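Local coordinates for protein lysyl oxidase (Pichia pastoris, PDB 1W7C) that is a copper- and topaquinone-dependent amine oxidase that probably oxidises primary amines, including the side-chain amines of peptidyl lysine, to aldehydes, at residues A[33-36]-A[37-40]; A[47-50]-A[51-54]; A[557-560]-A[561-564]. All coordinates share one frame; numbering follows the deposited sequence.

In the fold
Contacts 1 and 2 belong to one small domain, contact 3 to another. Residues 33-40 form the end of helix 26-39, and residues 47-54 are the loop and turn leading into strand 53-61, so the two come in series within the family's N2 range. Their centres lie about 15 Å apart and their nearest atoms about 5 Å, without touching. The helix end packs on strand 53-61, which contact 2 starts. Contact 3 comes far later, in the enzyme domain with copper and topaquinone, about 50 Å from contact 1 and 55 Å from contact 2 between centres. The three sample an accessory domain and, in the catalytic domain, a corner after a strand paired on both sides.

Contact 1. Residues A[33-36]-A[37-40]; sequences LDLL and HSTY
Thr39 reaches back along the helix and bonds through OG1 to Leu35 O at 2.7 Å, a short link between residues four apart. Its first torsion (chi1 -61°) sets OG1 anti to the carbonyl carbon and brings it back to Leu35 O, while CG2 goes the other way and lies over one face of the Tyr40 ring.

The backbone bonds keep helical spacing almost to the end. His37 N meets Leu33 O at 2.9 Å and Ser38 N meets Asp34 O at 3.0 Å. Leu36 O then accepts twice: from Tyr40 N at 3.0 Å and from Thr39 N at 3.2 Å, the latter well above the carbonyl plane.

Apolar contact completes the set. Leu36 CD2 comes in at the edge of the Tyr40 ring, 3.9 Å from CE1, and Leu33 runs beside His37, its CG 4.0 Å from His37 CD2. Beyond the segments, Leu33 and Leu36 rest on Val55 of strand 53-61, and Leu35, Thr39 and Tyr40 on Ile113.

Tyr40 is first to leave helical angles, and the i+3 bond from Thr39 N beside the i+4 bond from Tyr40 N fits a helix end, here laid against the antiparallel sheet of the N2 domain.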
loop_
_atom_site.group_PDB
_atom_site.type_symbol
_atom_site.label_atom_id
_atom_site.label_comp_id
_atom_site.label_asym_id
_atom_site.label_seq_id
_atom_site.Cartn_x
_atom_site.Cartn_y
_atom_site.Cartn_z
ATOM N N LEU A 33 9.452 -37.264 -24.360
ATOM C CA LEU A 33 9.333 -36.926 -25.779
ATOM C C LEU A 33 9.644 -38.161 -26.628
ATOM O O LEU A 33 8.979 -38.441 -27.626
ATOM C CB LEU A 33 10.277 -35.758 -26.107
ATOM C CG LEU A 33 10.201 -35.118 -27.490
ATOM C CD1 LEU A 33 8.865 -34.540 -27.775
ATOM C CD2 LEU A 33 11.250 -34.045 -27.595
ATOM N N ASP A 34 10.650 -38.919 -26.207
ATOM C CA ASP A 34 11.051 -40.144 -26.910
ATOM C C ASP A 34 9.893 -41.148 -26.915
ATOM O O ASP A 34 9.613 -41.794 -27.935
ATOM C CB ASP A 34 12.293 -40.778 -26.266
ATOM C CG ASP A 34 13.591 -40.016 -26.546
ATOM O OD1 ASP A 34 13.653 -39.094 -27.406
ATOM O OD2 ASP A 34 14.635 -40.307 -25.931
ATOM N N LEU A 35 9.211 -41.277 -25.778
ATOM C CA LEU A 35 8.103 -42.237 -25.662
ATOM C C LEU A 35 6.914 -41.798 -26.499
ATOM O O LEU A 35 6.256 -42.628 -27.125
ATOM C CB LEU A 35 7.700 -42.436 -24.206
ATOM C CG LEU A 35 6.641 -43.509 -23.927
ATOM C CD1 LEU A 35 7.075 -44.862 -24.454
ATOM C CD2 LEU A 35 6.334 -43.570 -22.433
ATOM N N LEU A 36 6.660 -40.498 -26.544
ATOM C CA LEU A 36 5.600 -39.976 -27.390
ATOM C C LEU A 36 5.927 -40.284 -28.858
ATOM O O LEU A 36 5.038 -40.709 -29.601
ATOM C CB LEU A 36 5.393 -38.473 -27.158
ATOM C CG LEU A 36 4.776 -38.105 -25.819
ATOM C CD1 LEU A 36 4.822 -36.620 -25.651
ATOM C CD2 LEU A 36 3.328 -38.571 -25.703
ATOM N N HIS A 37 7.187 -40.102 -29.246
ATOM C CA HIS A 37 7.595 -40.343 -30.634
ATOM C C HIS A 37 7.480 -41.824 -31.026
ATOM O O HIS A 37 7.259 -42.138 -32.206
ATOM C CB HIS A 37 9.026 -39.848 -30.890
ATOM C CG HIS A 37 9.112 -38.442 -31.386
ATOM N ND1 HIS A 37 9.032 -38.122 -32.725
ATOM C CD2 HIS A 37 9.250 -37.264 -30.724
ATOM C CE1 HIS A 37 9.151 -36.814 -32.870
ATOM N NE2 HIS A 37 9.295 -36.271 -31.672
ATOM N N SER A 38 7.661 -42.730 -30.065
ATOM C CA SER A 38 7.585 -44.162 -30.358
ATOM C C SER A 38 6.135 -44.675 -30.301
ATOM O O SER A 38 5.813 -45.701 -30.863
ATOM C CB SER A 38 8.523 -44.965 -29.447
ATOM O OG SER A 38 8.068 -44.988 -28.118
ATOM N N THR A 39 5.253 -43.920 -29.660
ATOM C CA THR A 39 3.867 -44.333 -29.460
ATOM C C THR A 39 2.927 -43.807 -30.556
ATOM O O THR A 39 1.983 -44.488 -30.957
ATOM C CB THR A 39 3.402 -43.824 -28.073
ATOM O OG1 THR A 39 4.232 -44.410 -27.049
ATOM C CG2 THR A 39 1.978 -44.307 -27.776
ATOM N N TYR A 40 3.195 -42.594 -31.011
ATOM C CA TYR A 40 2.382 -41.900 -32.008
ATOM C C TYR A 40 3.281 -41.462 -33.160
ATOM O O TYR A 40 4.505 -41.421 -33.022
ATOM C CB TYR A 40 1.722 -40.658 -31.382
ATOM C CG TYR A 40 0.975 -40.921 -30.094
ATOM C CD1 TYR A 40 1.444 -40.442 -28.882
ATOM C CD2 TYR A 40 -0.188 -41.627 -30.086
ATOM C CE1 TYR A 40 0.763 -40.683 -27.703
ATOM C CE2 TYR A 40 -0.870 -41.886 -28.908
ATOM C CZ TYR A 40 -0.395 -41.392 -27.727
ATOM O OH TYR A 40 -1.075 -41.629 -26.563
#

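Contact 2. Residues A[47-50]-A[51-54]; sequences KADF and FSNY
Asp49 and Ser52 bind each other twice, once through a side chain and once through the backbone. Ser52 OG accepts from Asp49 N at 3.0 Å with an N-H...O angle of 169°, close to straight, and in return Ser52 N donates to Asp49 O at 3.1 Å, arriving from well above the carbonyl plane. The second bond closes a type I beta turn from Asp49 to Ser52. A third bond sits inside that turn: Phe51 N donates to Asp49 OD1 at 2.9 Å, on the anti side of the carboxylate and tilted out of its plane. A side-chain oxygen bonded to the backbone N two residues on defines an Asx turn, so the same aspartate organises two nested turns, an Asx motif.

Two torsions position these groups. Asp49 CG stands between its own N and carbonyl carbon (chi1 65°), which folds OD1 over the turn toward Phe51 N; Ser52 OG lies anti to its carbonyl carbon (chi1 -48°), pointing back across to Asp49 N.

The Tyr54 ring lies beside these bonds. Ala48 CB makes the apolar contact, pressing obliquely on the ring 3.5 Å from CD2. Separately, Asp49 O lies at the ring edge, 3.8 Å from CE2. Tyr54 is anchored at its far end, where OH bonds Asp135 OD1.

Further out, Phe50 O bonds Tyr88 OH and Arg218 NH1, while the Phe50 side chain buries itself against Phe129 and against Ile137 and Ala141 of helix 136-150. Through Tyr54, whose backbone pairs with that of Tyr88, the turn feeds directly into strand 53-61 beside strand 82-89, with helix 136-150 packed alongside.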
loop_
_atom_site.group_PDB
_atom_site.type_symbol
_atom_site.label_atom_id
_atom_site.label_comp_id
_atom_site.label_asym_id
_atom_site.label_seq_id
_atom_site.Cartn_x
_atom_site.Cartn_y
_atom_site.Cartn_z
ATOM N N LYS A 47 7.666 -28.670 -39.244
ATOM C CA LYS A 47 7.128 -29.314 -40.440
ATOM C C LYS A 47 5.627 -29.602 -40.350
ATOM O O LYS A 47 5.050 -30.193 -41.248
ATOM C CB LYS A 47 7.891 -30.627 -40.686
ATOM C CG LYS A 47 9.399 -30.429 -40.903
ATOM C CD LYS A 47 10.137 -31.748 -41.015
ATOM C CE LYS A 47 11.648 -31.552 -41.207
ATOM N NZ LYS A 47 12.385 -32.842 -41.082
ATOM N N ALA A 48 5.006 -29.146 -39.267
ATOM C CA ALA A 48 3.657 -29.508 -38.909
ATOM C C ALA A 48 2.614 -28.557 -39.497
ATOM O O ALA A 48 2.885 -27.384 -39.755
ATOM C CB ALA A 48 3.519 -29.566 -37.374
ATOM N N ASP A 49 1.417 -29.090 -39.701
ATOM C CA ASP A 49 0.244 -28.296 -40.043
ATOM C C ASP A 49 -0.961 -28.839 -39.263
ATOM O O ASP A 49 -0.795 -29.670 -38.379
ATOM C CB ASP A 49 0.036 -28.245 -41.579
ATOM C CG ASP A 49 -0.292 -29.583 -42.200
ATOM O OD1 ASP A 49 -0.809 -30.500 -41.533
ATOM O OD2 ASP A 49 -0.101 -29.782 -43.411
ATOM N N PHE A 50 -2.164 -28.369 -39.586
ATOM C CA PHE A 50 -3.359 -28.740 -38.833
ATOM C C PHE A 50 -3.748 -30.221 -38.970
ATOM O O PHE A 50 -4.664 -30.692 -38.278
ATOM C CB PHE A 50 -4.566 -27.899 -39.284
ATOM C CG PHE A 50 -4.467 -26.406 -39.019
ATOM C CD1 PHE A 50 -5.066 -25.527 -39.913
ATOM C CD2 PHE A 50 -3.866 -25.873 -37.883
ATOM C CE1 PHE A 50 -5.041 -24.150 -39.707
ATOM C CE2 PHE A 50 -3.831 -24.491 -37.665
ATOM C CZ PHE A 50 -4.450 -23.635 -38.562
ATOM N N PHE A 51 -3.073 -30.949 -39.858
ATOM C CA PHE A 51 -3.391 -32.350 -40.100
ATOM C C PHE A 51 -2.300 -33.282 -39.577
ATOM O O PHE A 51 -2.412 -34.511 -39.676
ATOM C CB PHE A 51 -3.651 -32.558 -41.592
ATOM C CG PHE A 51 -4.809 -31.746 -42.097
ATOM C CD1 PHE A 51 -4.588 -30.502 -42.677
ATOM C CD2 PHE A 51 -6.128 -32.175 -41.909
ATOM C CE1 PHE A 51 -5.639 -29.728 -43.124
ATOM C CE2 PHE A 51 -7.195 -31.391 -42.326
ATOM C CZ PHE A 51 -6.955 -30.170 -42.944
ATOM N N SER A 52 -1.246 -32.680 -39.011
ATOM C CA SER A 52 -0.184 -33.417 -38.338
ATOM C C SER A 52 -0.533 -33.700 -36.890
ATOM O O SER A 52 -1.491 -33.146 -36.349
ATOM C CB SER A 52 1.118 -32.603 -38.308
ATOM O OG SER A 52 1.476 -32.037 -39.538
ATOM N N ASN A 53 0.284 -34.530 -36.255
ATOM C CA ASN A 53 0.334 -34.598 -34.793
ATOM C C ASN A 53 1.642 -34.005 -34.352
ATOM O O ASN A 53 2.670 -34.257 -34.978
ATOM C CB ASN A 53 0.289 -36.036 -34.266
ATOM C CG ASN A 53 -0.781 -36.880 -34.916
ATOM O OD1 ASN A 53 -1.905 -36.434 -35.128
ATOM N ND2 ASN A 53 -0.442 -38.146 -35.199
ATOM N N TYR A 54 1.626 -33.246 -33.267
ATOM C CA TYR A 54 2.862 -32.685 -32.739
ATOM C C TYR A 54 2.744 -32.389 -31.263
ATOM O O TYR A 54 1.664 -32.196 -30.744
ATOM C CB TYR A 54 3.282 -31.431 -33.487
ATOM C CG TYR A 54 2.234 -30.342 -33.578
ATOM C CD1 TYR A 54 2.133 -29.362 -32.616
ATOM C CD2 TYR A 54 1.365 -30.291 -34.652
ATOM C CE1 TYR A 54 1.186 -28.348 -32.715
ATOM C CE2 TYR A 54 0.385 -29.294 -34.765
ATOM C CZ TYR A 54 0.313 -28.323 -33.804
ATOM O OH TYR A 54 -0.653 -27.351 -33.944
#

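Contact 3. Residues A[557-560]-A[561-564]; sequences IESA and EETN
Ser559 turns its hydroxyl across the corner to Glu562: OG accepts from Glu562 N at 2.9 Å, with an N-H...O angle of 157°. The torsion behind this places OG anti to the serine's own N and beside its carbonyl carbon (chi1 -179°), the side on which the chain comes back. The same approach packs Glu562 CB against OG at 3.3 Å. Gly501 O is a second hydrogen-bond partner of the hydroxyl, so this buried group ties the corner to a neighbouring loop as well. With an alanine here, Glu562 N would probably be left without its acceptor and Gly501 O without its hydroxyl mate, and the corner would be set freer to move.

The carbonyl of Ser559 works through solvent. One water donates to Ser559 O at 2.9 Å and to Glu562 O at 2.8 Å, bridging the two arms of the corner. Those arms are parts of the catalytic domain's antiparallel β-structure: strand 553-559 runs between strands 504-518 and 569-576, and the chain turns a corner at Ala560 and Glu561 before strand 562-563. The backbones of both Ser559 and Glu562 bond to that of Arg570. The Ser559 side chain is about 9 Å from that of Asp499, a calcium ligand.

Ala560 comes next, at the bend. Its carbonyl accepts a hydrogen bond from a water, 3.2 Å from Ala560 O, which also donates weakly to Glu561 OE2 at 2.7 Å. That carboxylate is brought round by a bend in the Glu561 chain (chi2 -77°), which leaves CD 3.9 Å from Ala560 O. Glu561 OE2 forms a salt bridge with Lys504, whereas the extended Glu562 chain leads away from the corner to one with Arg570.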
loop_
_atom_site.group_PDB
_atom_site.type_symbol
_atom_site.label_atom_id
_atom_site.label_comp_id
_atom_site.label_asym_id
_atom_site.label_seq_id
_atom_site.Cartn_x
_atom_site.Cartn_y
_atom_site.Cartn_z
ATOM N N ILE A 557 -8.590 -16.972 8.254
ATOM C CA ILE A 557 -8.557 -18.405 8.200
ATOM C C ILE A 557 -8.062 -18.900 9.553
ATOM O O ILE A 557 -6.948 -18.610 9.961
ATOM C CB ILE A 557 -7.684 -18.926 7.065
ATOM C CG1 ILE A 557 -8.119 -18.339 5.704
ATOM C CG2 ILE A 557 -7.669 -20.463 7.058
ATOM C CD1 ILE A 557 -9.510 -18.615 5.254
ATOM N N GLU A 558 -8.938 -19.628 10.247
ATOM C CA GLU A 558 -8.682 -20.133 11.597
ATOM C C GLU A 558 -8.417 -21.634 11.580
ATOM O O GLU A 558 -9.001 -22.375 10.793
ATOM C CB GLU A 558 -9.949 -19.948 12.473
ATOM C CG GLU A 558 -10.418 -18.517 12.652
ATOM C CD GLU A 558 -11.652 -18.426 13.526
ATOM O OE1 GLU A 558 -12.223 -19.489 13.949
ATOM O OE2 GLU A 558 -12.137 -17.272 13.785
ATOM N N SER A 559 -7.556 -22.085 12.477
ATOM C CA SER A 559 -7.523 -23.509 12.801
ATOM C C SER A 559 -8.901 -23.918 13.330
ATOM O O SER A 559 -9.474 -23.210 14.143
ATOM C CB SER A 559 -6.506 -23.765 13.871
ATOM O OG SER A 559 -6.466 -25.157 14.173
ATOM N N ALA A 560 -9.387 -25.096 12.943
ATOM C CA ALA A 560 -10.660 -25.581 13.461
ATOM C C ALA A 560 -10.570 -25.943 14.936
ATOM O O ALA A 560 -11.549 -25.761 15.670
ATOM C CB ALA A 560 -11.187 -26.755 12.656
ATOM N N GLU A 561 -9.415 -26.454 15.355
ATOM C CA GLU A 561 -9.257 -27.015 16.686
ATOM C C GLU A 561 -8.191 -26.351 17.562
ATOM O O GLU A 561 -8.329 -26.359 18.789
ATOM C CB GLU A 561 -8.958 -28.533 16.596
ATOM C CG GLU A 561 -9.808 -29.346 15.596
ATOM C CD GLU A 561 -11.207 -29.645 16.080
ATOM O OE1 GLU A 561 -11.497 -29.424 17.276
ATOM O OE2 GLU A 561 -12.025 -30.100 15.248
ATOM N N GLU A 562 -7.120 -25.815 16.957
ATOM C CA GLU A 562 -5.977 -25.321 17.737
ATOM C C GLU A 562 -6.258 -23.879 18.181
ATOM O O GLU A 562 -6.751 -23.056 17.395
ATOM C CB GLU A 562 -4.656 -25.342 16.918
ATOM C CG GLU A 562 -4.206 -26.719 16.428
ATOM C CD GLU A 562 -2.749 -26.788 15.999
ATOM O OE1 GLU A 562 -2.304 -27.896 15.632
ATOM O OE2 GLU A 562 -2.054 -25.768 16.075
ATOM N N THR A 563 -5.950 -23.584 19.438
ATOM C CA THR A 563 -6.074 -22.236 19.984
ATOM C C THR A 563 -4.762 -21.788 20.574
ATOM O O THR A 563 -3.901 -22.619 20.868
ATOM C CB THR A 563 -7.166 -22.191 21.076
ATOM O OG1 THR A 563 -6.826 -23.093 22.143
ATOM C CG2 THR A 563 -8.525 -22.655 20.561
ATOM N N ASN A 564 -4.638 -20.484 20.800
ATOM C CA ASN A 564 -3.556 -19.967 21.614
ATOM C C ASN A 564 -3.932 -20.057 23.096
ATOM O O ASN A 564 -4.973 -20.668 23.455
ATOM C CB ASN A 564 -3.093 -18.569 21.143
ATOM C CG ASN A 564 -4.005 -17.439 21.552
ATOM O OD1 ASN A 564 -5.035 -17.628 22.216
ATOM N ND2 ASN A 564 -3.629 -16.227 21.138
HETATM O O HOH W 1 -9.543 -23.319 16.993
HETATM O O HOH W 2 -7.884 -28.116 13.512
HETATM O O HOH W 3 -13.747 -28.077 15.776
#